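Local coordinates for filamentation induced by cAMP protein Fic (Desulfovibrio alaskensis, PDB 4RGL), which is of unknown function but is a largely helical member of the Fic/DOC family with a C-terminal region probably of helix-turn-helix type, at residues A112-M117 with D187-M192; R126-V132 with I182-A186; S172-H176 with G193-Q197. The contacts are given in a common frame with arbitrary orientation. Residue numbers count along the deposited sequence, not the author numbering.

Interaction 1: A112-M117 with D187-M192; sequences AHELLM and DGNGRM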
loop_
_atom_site.group_PDB
_atom_site.type_symbol
_atom_site.label_atom_id
_atom_site.label_comp_id
_atom_site.label_asym_id
_atom_site.label_seq_id
_atom_site.Cartn_x
_atom_site.Cartn_y
_atom_site.Cartn_z
ATOM N N ALA A 112 -4.548 -7.120 -16.296
ATOM C CA ALA A 112 -3.821 -7.029 -15.032
ATOM C C ALA A 112 -2.883 -8.219 -14.853
ATOM O O ALA A 112 -1.723 -8.039 -14.467
ATOM C CB ALA A 112 -4.800 -6.957 -13.870
ATOM N N HIS A 113 -3.376 -9.441 -15.149
ATOM C CA HIS A 113 -2.573 -10.659 -15.030
ATOM C C HIS A 113 -1.366 -10.608 -15.986
ATOM O O HIS A 113 -0.267 -11.046 -15.617
ATOM C CB HIS A 113 -3.427 -11.896 -15.308
ATOM C CG HIS A 113 -2.684 -13.180 -15.141
ATOM N ND1 HIS A 113 -2.224 -13.893 -16.233
ATOM C CD2 HIS A 113 -2.272 -13.799 -14.009
ATOM C CE1 HIS A 113 -1.587 -14.938 -15.734
ATOM N NE2 HIS A 113 -1.590 -14.922 -14.398
ATOM N N GLU A 114 -1.561 -10.008 -17.194
ATOM C CA GLU A 114 -0.491 -9.814 -18.169
ATOM C C GLU A 114 0.635 -8.935 -17.580
ATOM O O GLU A 114 1.796 -9.337 -17.606
ATOM C CB GLU A 114 -1.052 -9.191 -19.478
ATOM C CG GLU A 114 -0.046 -8.353 -20.281
ATOM C CD GLU A 114 1.218 -9.063 -20.739
ATOM O OE1 GLU A 114 1.223 -10.315 -20.785
ATOM O OE2 GLU A 114 2.199 -8.361 -21.066
ATOM N N LEU A 115 0.285 -7.761 -17.021
ATOM C CA LEU A 115 1.277 -6.847 -16.447
ATOM C C LEU A 115 2.003 -7.480 -15.279
ATOM O O LEU A 115 3.199 -7.241 -15.096
ATOM C CB LEU A 115 0.610 -5.549 -15.989
ATOM C CG LEU A 115 0.187 -4.599 -17.086
ATOM C CD1 LEU A 115 -0.668 -3.487 -16.528
ATOM C CD2 LEU A 115 1.388 -4.028 -17.800
ATOM N N LEU A 116 1.283 -8.281 -14.476
ATOM C CA LEU A 116 1.822 -8.892 -13.271
ATOM C C LEU A 116 2.772 -10.052 -13.599
ATOM O O LEU A 116 3.748 -10.259 -12.880
ATOM C CB LEU A 116 0.665 -9.395 -12.382
ATOM C CG LEU A 116 1.055 -9.987 -11.021
ATOM C CD1 LEU A 116 1.518 -8.895 -10.057
ATOM C CD2 LEU A 116 -0.099 -10.740 -10.416
HETATM N N MSE A 117 2.472 -10.826 -14.654
HETATM C CA MSE A 117 3.240 -12.050 -14.938
HETATM C C MSE A 117 4.150 -11.910 -16.188
HETATM O O MSE A 117 4.858 -12.862 -16.530
HETATM C CB MSE A 117 2.289 -13.253 -15.131
HETATM C CG MSE A 117 1.373 -13.514 -13.928
HETATM SE SE MSE A 117 2.333 -13.689 -12.243
HETATM C CE MSE A 117 3.410 -15.174 -12.640
ATOM N N ASP A 187 -0.528 -19.122 -12.814
ATOM C CA ASP A 187 0.305 -18.601 -11.722
ATOM C C ASP A 187 -0.217 -17.261 -11.233
ATOM O O ASP A 187 -0.895 -16.555 -11.978
ATOM C CB ASP A 187 1.781 -18.447 -12.181
ATOM C CG ASP A 187 2.434 -19.734 -12.642
ATOM O OD1 ASP A 187 2.353 -20.038 -13.852
ATOM O OD2 ASP A 187 3.113 -20.388 -11.812
ATOM N N GLY A 188 0.163 -16.891 -10.009
ATOM C CA GLY A 188 -0.134 -15.577 -9.446
ATOM C C GLY A 188 -1.572 -15.363 -9.011
ATOM O O GLY A 188 -2.019 -14.217 -8.902
ATOM N N ASN A 189 -2.298 -16.457 -8.699
ATOM C CA ASN A 189 -3.708 -16.358 -8.289
ATOM C C ASN A 189 -3.837 -15.647 -6.951
ATOM O O ASN A 189 -4.732 -14.815 -6.779
ATOM C CB ASN A 189 -4.353 -17.734 -8.224
ATOM C CG ASN A 189 -4.496 -18.375 -9.579
ATOM O OD1 ASN A 189 -5.337 -17.975 -10.397
ATOM N ND2 ASN A 189 -3.631 -19.343 -9.875
ATOM N N GLY A 190 -2.913 -15.929 -6.034
ATOM C CA GLY A 190 -2.877 -15.266 -4.734
ATOM C C GLY A 190 -2.740 -13.763 -4.865
ATOM O O GLY A 190 -3.594 -13.011 -4.386
ATOM N N ARG A 191 -1.719 -13.324 -5.598
ATOM C CA ARG A 191 -1.443 -11.907 -5.851
ATOM C C ARG A 191 -2.606 -11.226 -6.619
ATOM O O ARG A 191 -2.904 -10.056 -6.360
ATOM C CB ARG A 191 -0.138 -11.763 -6.632
ATOM C CG ARG A 191 1.094 -12.130 -5.808
ATOM C CD ARG A 191 2.334 -12.217 -6.665
ATOM N NE ARG A 191 2.424 -13.494 -7.367
ATOM C CZ ARG A 191 3.375 -13.790 -8.245
ATOM N NH1 ARG A 191 4.290 -12.886 -8.571
ATOM N NH2 ARG A 191 3.398 -14.979 -8.830
HETATM N N MSE A 192 -3.271 -11.971 -7.558
HETATM C CA MSE A 192 -4.436 -11.452 -8.310
HETATM C C MSE A 192 -5.656 -11.296 -7.400
HETATM O O MSE A 192 -6.497 -10.419 -7.632
HETATM C CB MSE A 192 -4.783 -12.371 -9.489
HETATM C CG MSE A 192 -3.805 -12.269 -10.651
HETATM SE SE MSE A 192 -3.711 -10.480 -11.400
HETATM C CE MSE A 192 -5.506 -10.322 -12.061
#
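The polar part of this contact is a single hydrogen bond: His113 NE2 donates to the main-chain Asp187 O at 3.0 Å, with an N-H...O angle of 154°. The other ring nitrogen, His113 ND1, is hydrogen-bonded to Gly125 N, and the ring stacks on Phe185.

Methionine contacts form a second group; Met117 and Met192 are both present as selenomethionine. Met192 SE lies 3.8 Å from Leu116 CD2 and 3.8 Å from His113 CA; it sits at the edge of the His113 ring, 84° off the ring normal. Met117 SE is placed over one face of the Arg191 guanidinium, 3.8 Å from Arg191 NH2.

Apolar contacts complete the interface: Ala112 CB meets Met192 CE at 3.9 Å, and Leu116 CD2 meets Arg191 CB at 3.9 Å. Gly188, the N-cap of helix 189-202, has a phi of 75°, and a CB built on it would fall 2.9 Å from Met117 SE, a clash.

The chemistry implies that the end of helix 106-117 packs on the start of helix 189-202 through one oriented hydrogen bond and flexible apolar side chains, while Asp187 OD2, Gly188 N, Asn189 ND2 and Arg191 NH2 hydrogen-bond an unknown ligand, possibly marking a pocket.

Interaction 2: R126-V132 with I182-A186; sequences RYRSGGV and IHPFA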
loop_
_atom_site.group_PDB
_atom_site.type_symbol
_atom_site.label_atom_id
_atom_site.label_comp_id
_atom_site.label_asym_id
_atom_site.label_seq_id
_atom_site.Cartn_x
_atom_site.Cartn_y
_atom_site.Cartn_z
ATOM N N ARG A 126 -4.568 -14.767 -19.736
ATOM C CA ARG A 126 -5.541 -15.781 -20.150
ATOM C C ARG A 126 -5.682 -16.824 -19.070
ATOM O O ARG A 126 -4.783 -16.969 -18.232
ATOM C CB ARG A 126 -5.123 -16.441 -21.493
ATOM C CG ARG A 126 -3.700 -16.994 -21.497
ATOM C CD ARG A 126 -3.302 -17.504 -22.869
ATOM N NE ARG A 126 -1.858 -17.734 -22.966
ATOM C CZ ARG A 126 -0.982 -16.801 -23.337
ATOM N NH1 ARG A 126 -1.399 -15.578 -23.652
ATOM N NH2 ARG A 126 0.313 -17.083 -23.398
ATOM N N TYR A 127 -6.797 -17.553 -19.065
ATOM C CA TYR A 127 -7.011 -18.583 -18.061
ATOM C C TYR A 127 -6.192 -19.824 -18.389
ATOM O O TYR A 127 -5.828 -20.039 -19.552
ATOM C CB TYR A 127 -8.504 -18.933 -17.936
ATOM C CG TYR A 127 -9.368 -17.754 -17.536
ATOM C CD1 TYR A 127 -8.964 -16.875 -16.530
ATOM C CD2 TYR A 127 -10.644 -17.586 -18.068
ATOM C CE1 TYR A 127 -9.770 -15.810 -16.131
ATOM C CE2 TYR A 127 -11.464 -16.529 -17.670
ATOM C CZ TYR A 127 -11.025 -15.645 -16.697
ATOM O OH TYR A 127 -11.825 -14.595 -16.309
ATOM N N ARG A 128 -5.832 -20.599 -17.355
ATOM C CA ARG A 128 -5.026 -21.812 -17.502
ATOM C C ARG A 128 -5.702 -22.821 -18.430
ATOM O O ARG A 128 -6.933 -22.953 -18.419
ATOM C CB ARG A 128 -4.769 -22.449 -16.132
ATOM C CG ARG A 128 -6.031 -22.665 -15.327
ATOM C CD ARG A 128 -5.731 -23.147 -13.946
ATOM N NE ARG A 128 -6.926 -23.151 -13.104
ATOM C CZ ARG A 128 -7.750 -24.186 -12.988
ATOM N NH1 ARG A 128 -7.523 -25.302 -13.670
ATOM N NH2 ARG A 128 -8.809 -24.112 -12.197
ATOM N N SER A 129 -4.903 -23.514 -19.249
ATOM C CA SER A 129 -5.414 -24.526 -20.165
ATOM C C SER A 129 -5.503 -25.879 -19.474
ATOM O O SER A 129 -6.192 -26.786 -19.964
ATOM C CB SER A 129 -4.526 -24.625 -21.400
ATOM O OG SER A 129 -3.195 -24.958 -21.046
ATOM N N GLY A 130 -4.822 -26.003 -18.334
ATOM C CA GLY A 130 -4.791 -27.241 -17.577
ATOM C C GLY A 130 -5.101 -27.061 -16.110
ATOM O O GLY A 130 -5.512 -25.976 -15.676
ATOM N N GLY A 131 -4.936 -28.137 -15.348
ATOM C CA GLY A 131 -5.166 -28.125 -13.915
ATOM C C GLY A 131 -4.082 -27.394 -13.155
ATOM O O GLY A 131 -2.996 -27.151 -13.691
ATOM N N VAL A 132 -4.373 -27.016 -11.915
ATOM C CA VAL A 132 -3.411 -26.315 -11.075
ATOM C C VAL A 132 -3.669 -26.672 -9.596
ATOM O O VAL A 132 -4.818 -26.931 -9.206
ATOM C CB VAL A 132 -3.460 -24.763 -11.318
ATOM C CG1 VAL A 132 -4.739 -24.155 -10.751
ATOM C CG2 VAL A 132 -2.229 -24.077 -10.735
ATOM N N ILE A 182 -11.409 -20.817 -7.351
ATOM C CA ILE A 182 -11.352 -21.149 -8.770
ATOM C C ILE A 182 -9.880 -21.236 -9.258
ATOM O O ILE A 182 -9.553 -22.153 -10.016
ATOM C CB ILE A 182 -12.172 -20.139 -9.620
ATOM C CG1 ILE A 182 -13.646 -20.062 -9.117
ATOM C CG2 ILE A 182 -12.113 -20.508 -11.126
ATOM C CD1 ILE A 182 -14.504 -18.920 -9.736
ATOM N N HIS A 183 -8.985 -20.301 -8.790
ATOM C CA HIS A 183 -7.576 -20.258 -9.260
ATOM C C HIS A 183 -7.547 -20.231 -10.793
ATOM O O HIS A 183 -7.223 -21.238 -11.423
ATOM C CB HIS A 183 -6.773 -21.469 -8.716
ATOM C CG HIS A 183 -5.881 -21.146 -7.558
ATOM N ND1 HIS A 183 -6.400 -20.794 -6.326
ATOM C CD2 HIS A 183 -4.536 -21.284 -7.442
ATOM C CE1 HIS A 183 -5.354 -20.646 -5.525
ATOM N NE2 HIS A 183 -4.212 -20.935 -6.150
ATOM N N PRO A 184 -8.063 -19.142 -11.419
ATOM C CA PRO A 184 -8.288 -19.178 -12.874
ATOM C C PRO A 184 -6.996 -19.152 -13.690
ATOM O O PRO A 184 -7.009 -19.540 -14.848
ATOM C CB PRO A 184 -9.115 -17.916 -13.130
ATOM C CG PRO A 184 -8.778 -17.013 -12.015
ATOM C CD PRO A 184 -8.588 -17.896 -10.825
ATOM N N PHE A 185 -5.906 -18.647 -13.116
ATOM C CA PHE A 185 -4.662 -18.506 -13.865
ATOM C C PHE A 185 -3.663 -19.606 -13.501
ATOM O O PHE A 185 -3.763 -20.212 -12.430
ATOM C CB PHE A 185 -4.045 -17.130 -13.620
ATOM C CG PHE A 185 -4.951 -15.984 -13.997
ATOM C CD1 PHE A 185 -5.135 -15.630 -15.328
ATOM C CD2 PHE A 185 -5.583 -15.226 -13.019
ATOM C CE1 PHE A 185 -5.970 -14.568 -15.676
ATOM C CE2 PHE A 185 -6.405 -14.152 -13.368
ATOM C CZ PHE A 185 -6.598 -13.832 -14.696
ATOM N N ALA A 186 -2.707 -19.868 -14.398
ATOM C CA ALA A 186 -1.666 -20.855 -14.162
ATOM C C ALA A 186 -0.769 -20.442 -12.977
ATOM O O ALA A 186 -0.305 -21.303 -12.229
ATOM C CB ALA A 186 -0.828 -21.036 -15.415
HETATM O O HOH W 1 -2.655 -18.352 -16.952
#
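Arg128 is the polar centre of this contact, and each of its nitrogens has an identifiable acceptor. Its backbone Arg128 N donates to Pro184 O (3.0 Å, 167°). In the side chain, Arg128 NE donates to His183 O at 2.6 Å and Arg128 NH2 to Ile182 O at 3.0 Å, both carbonyls lying near the guanidinium plane, and NH2 also bonds Pro145 O. Arg128 NH1 donates to Gly130 O of its own segment at 2.9 Å. One side chain thus collects carbonyls where helix 168-182 ends and His183, with positive phi, opens the family's HPFx(D/E)GNGR signature.

A water joins the backbones further on: it donates to Arg126 O (2.8 Å) and accepts from Ala186 N (3.0 Å). Phe185 O is taken by Asn189 ND2, His183 ND1 by Glu180 O, and Tyr127 OH by Glu106 OE2.

Tyr127 CD1 lies 3.6 Å from Pro184 CB and 3.9 Å from Phe185 CE1, while Val132 CG1 is 3.9 Å from His183 CB.

Apart from Ile182, which ends helix 168-182, both segments are loop. Tyr127 and Pro184 pack on Met154 of helix 150-163, Phe185 reaches Leu109 and Leu110 of helix 106-117, and Val132, paired through its backbone with Ala144, leads into strand 133-134.

Interaction 3: S172-H176 with G193-Q197; sequences SCIFH and GRLWQ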
loop_
_atom_site.group_PDB
_atom_site.type_symbol
_atom_site.label_atom_id
_atom_site.label_comp_id
_atom_site.label_asym_id
_atom_site.label_seq_id
_atom_site.Cartn_x
_atom_site.Cartn_y
_atom_site.Cartn_z
ATOM N N SER A 172 -16.015 -7.350 -1.990
ATOM C CA SER A 172 -14.579 -7.595 -2.188
ATOM C C SER A 172 -14.142 -8.878 -1.485
ATOM O O SER A 172 -13.338 -9.633 -2.030
ATOM C CB SER A 172 -13.754 -6.417 -1.682
ATOM O OG SER A 172 -13.856 -6.284 -0.275
ATOM N N CYS A 173 -14.690 -9.139 -0.287
ATOM C CA CYS A 173 -14.372 -10.348 0.468
ATOM C C CYS A 173 -14.948 -11.578 -0.232
ATOM O O CYS A 173 -14.264 -12.600 -0.339
ATOM C CB CYS A 173 -14.881 -10.239 1.902
ATOM S SG CYS A 173 -14.102 -8.923 2.865
ATOM N N ILE A 174 -16.219 -11.487 -0.695
ATOM C CA ILE A 174 -16.882 -12.601 -1.383
ATOM C C ILE A 174 -16.114 -12.957 -2.670
ATOM O O ILE A 174 -15.854 -14.140 -2.926
ATOM C CB ILE A 174 -18.370 -12.267 -1.689
ATOM C CG1 ILE A 174 -19.161 -11.895 -0.394
ATOM C CG2 ILE A 174 -19.042 -13.412 -2.442
ATOM C CD1 ILE A 174 -19.381 -13.072 0.619
ATOM N N PHE A 175 -15.727 -11.930 -3.466
ATOM C CA PHE A 175 -14.978 -12.148 -4.704
ATOM C C PHE A 175 -13.636 -12.826 -4.414
ATOM O O PHE A 175 -13.288 -13.800 -5.077
ATOM C CB PHE A 175 -14.756 -10.824 -5.449
ATOM C CG PHE A 175 -14.095 -10.989 -6.801
ATOM C CD1 PHE A 175 -12.711 -11.067 -6.913
ATOM C CD2 PHE A 175 -14.857 -11.082 -7.958
ATOM C CE1 PHE A 175 -12.107 -11.260 -8.154
ATOM C CE2 PHE A 175 -14.247 -11.256 -9.203
ATOM C CZ PHE A 175 -12.877 -11.342 -9.293
ATOM N N HIS A 176 -12.889 -12.309 -3.410
ATOM C CA HIS A 176 -11.593 -12.872 -2.995
ATOM C C HIS A 176 -11.738 -14.356 -2.679
ATOM O O HIS A 176 -10.938 -15.163 -3.137
ATOM C CB HIS A 176 -11.059 -12.109 -1.752
ATOM C CG HIS A 176 -9.590 -12.305 -1.483
ATOM N ND1 HIS A 176 -8.775 -11.240 -1.140
ATOM C CD2 HIS A 176 -8.838 -13.430 -1.529
ATOM C CE1 HIS A 176 -7.570 -11.754 -0.958
ATOM N NE2 HIS A 176 -7.555 -13.064 -1.201
ATOM N N GLY A 193 -5.762 -12.165 -6.398
ATOM C CA GLY A 193 -6.837 -12.098 -5.420
ATOM C C GLY A 193 -6.784 -10.825 -4.605
ATOM O O GLY A 193 -7.762 -10.068 -4.559
ATOM N N ARG A 194 -5.592 -10.523 -4.032
ATOM C CA ARG A 194 -5.376 -9.315 -3.226
ATOM C C ARG A 194 -5.471 -8.064 -4.082
ATOM O O ARG A 194 -5.990 -7.041 -3.620
ATOM C CB ARG A 194 -4.020 -9.374 -2.528
ATOM C CG ARG A 194 -3.904 -10.554 -1.612
ATOM C CD ARG A 194 -2.540 -10.707 -1.036
ATOM N NE ARG A 194 -2.296 -12.097 -0.683
ATOM C CZ ARG A 194 -1.570 -12.925 -1.418
ATOM N NH1 ARG A 194 -0.877 -12.469 -2.448
ATOM N NH2 ARG A 194 -1.446 -14.194 -1.066
ATOM N N LEU A 195 -5.006 -8.143 -5.348
ATOM C CA LEU A 195 -5.078 -7.014 -6.262
ATOM C C LEU A 195 -6.520 -6.647 -6.548
ATOM O O LEU A 195 -6.890 -5.473 -6.444
ATOM C CB LEU A 195 -4.342 -7.326 -7.574
ATOM C CG LEU A 195 -4.484 -6.259 -8.690
ATOM C CD1 LEU A 195 -3.771 -4.957 -8.309
ATOM C CD2 LEU A 195 -3.960 -6.777 -9.998
ATOM N N TRP A 196 -7.353 -7.646 -6.890
ATOM C CA TRP A 196 -8.725 -7.383 -7.287
ATOM C C TRP A 196 -9.576 -6.962 -6.084
ATOM O O TRP A 196 -10.465 -6.126 -6.240
ATOM C CB TRP A 196 -9.335 -8.593 -7.993
ATOM C CG TRP A 196 -9.933 -8.250 -9.327
ATOM C CD1 TRP A 196 -11.250 -8.312 -9.673
ATOM C CD2 TRP A 196 -9.268 -7.582 -10.409
ATOM N NE1 TRP A 196 -11.424 -7.845 -10.953
ATOM C CE2 TRP A 196 -10.232 -7.347 -11.411
ATOM C CE3 TRP A 196 -7.937 -7.183 -10.641
ATOM C CZ2 TRP A 196 -9.908 -6.754 -12.634
ATOM C CZ3 TRP A 196 -7.627 -6.560 -11.835
ATOM C CH2 TRP A 196 -8.598 -6.366 -12.823
ATOM N N GLN A 197 -9.230 -7.434 -4.868
ATOM C CA GLN A 197 -9.913 -6.956 -3.669
ATOM C C GLN A 197 -9.642 -5.449 -3.473
ATOM O O GLN A 197 -10.578 -4.683 -3.251
ATOM C CB GLN A 197 -9.489 -7.749 -2.433
ATOM C CG GLN A 197 -10.146 -7.228 -1.155
ATOM C CD GLN A 197 -9.767 -8.019 0.050
ATOM O OE1 GLN A 197 -10.016 -9.223 0.132
ATOM N NE2 GLN A 197 -9.317 -7.325 1.085
#
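Two helical segments run nearly antiparallel here, their N-to-C directions 158° apart and their axes 9.2 Å apart at closest approach. The CA atoms of Ser172 and Gln197 are 4.9 Å apart and those of His176 and Gly193 5.4 Å, so the backbones come close one helical turn apart on each segment. A CB on Gly193 would lie 3.4 Å from His176 NE2, so the imidazole sits close over the helix at the glycine.

His176 is the central side chain. Its ND1 donates to Gln197 OE1 (2.7 Å, 138°), the glutamine chain being fully extended through chi1 and chi2, and Gly193 O lies over one face of the imidazole. A turn earlier, Ser172 CB packs on Gln197 CG at 3.7 Å. To one side Phe175 CE1 touches Trp196 CD1 at 3.4 Å; the Phe175 ring and the five-membered ring of Trp196 form an oblique pair, centroids 5.0 Å apart, planes at 34°.

The pair forms the arms of a helical hairpin whose turn and second-helix start carry the Fic signature. Phe175 packs against leucines of helix 150-163, Trp196 against Leu109 and Ala112 of helix 106-117, and Gln197 on Met244 of helix 238-257, where Phe240 also meets His176 edge-to-face.

In the fold
Burial increases from the loops into the helices. In interaction 3 all seven touching residues are buried, interaction 1 is buried except around Asp187, Gly188 and Arg191, and interaction 2, its centre about 27 Å from the centre of the chain, is only partly so. Interactions 1 and 3 both use helix 189-202 and meet at Ala112, whose CB is 3.5 Å from Trp196 CZ3. Interactions 1 and 2 meet along the signature, with His113 NE2 3.4 Å from Phe185 CB, whereas interactions 2 and 3 do not touch. Chemistry follows place: outer loops are joined mainly by arginine-to-carbonyl hydrogen bonds and a water, interaction 1 by apolar and selenomethionine contacts, interaction 3 by apolar and aromatic ones, the last two with one histidine hydrogen bond each.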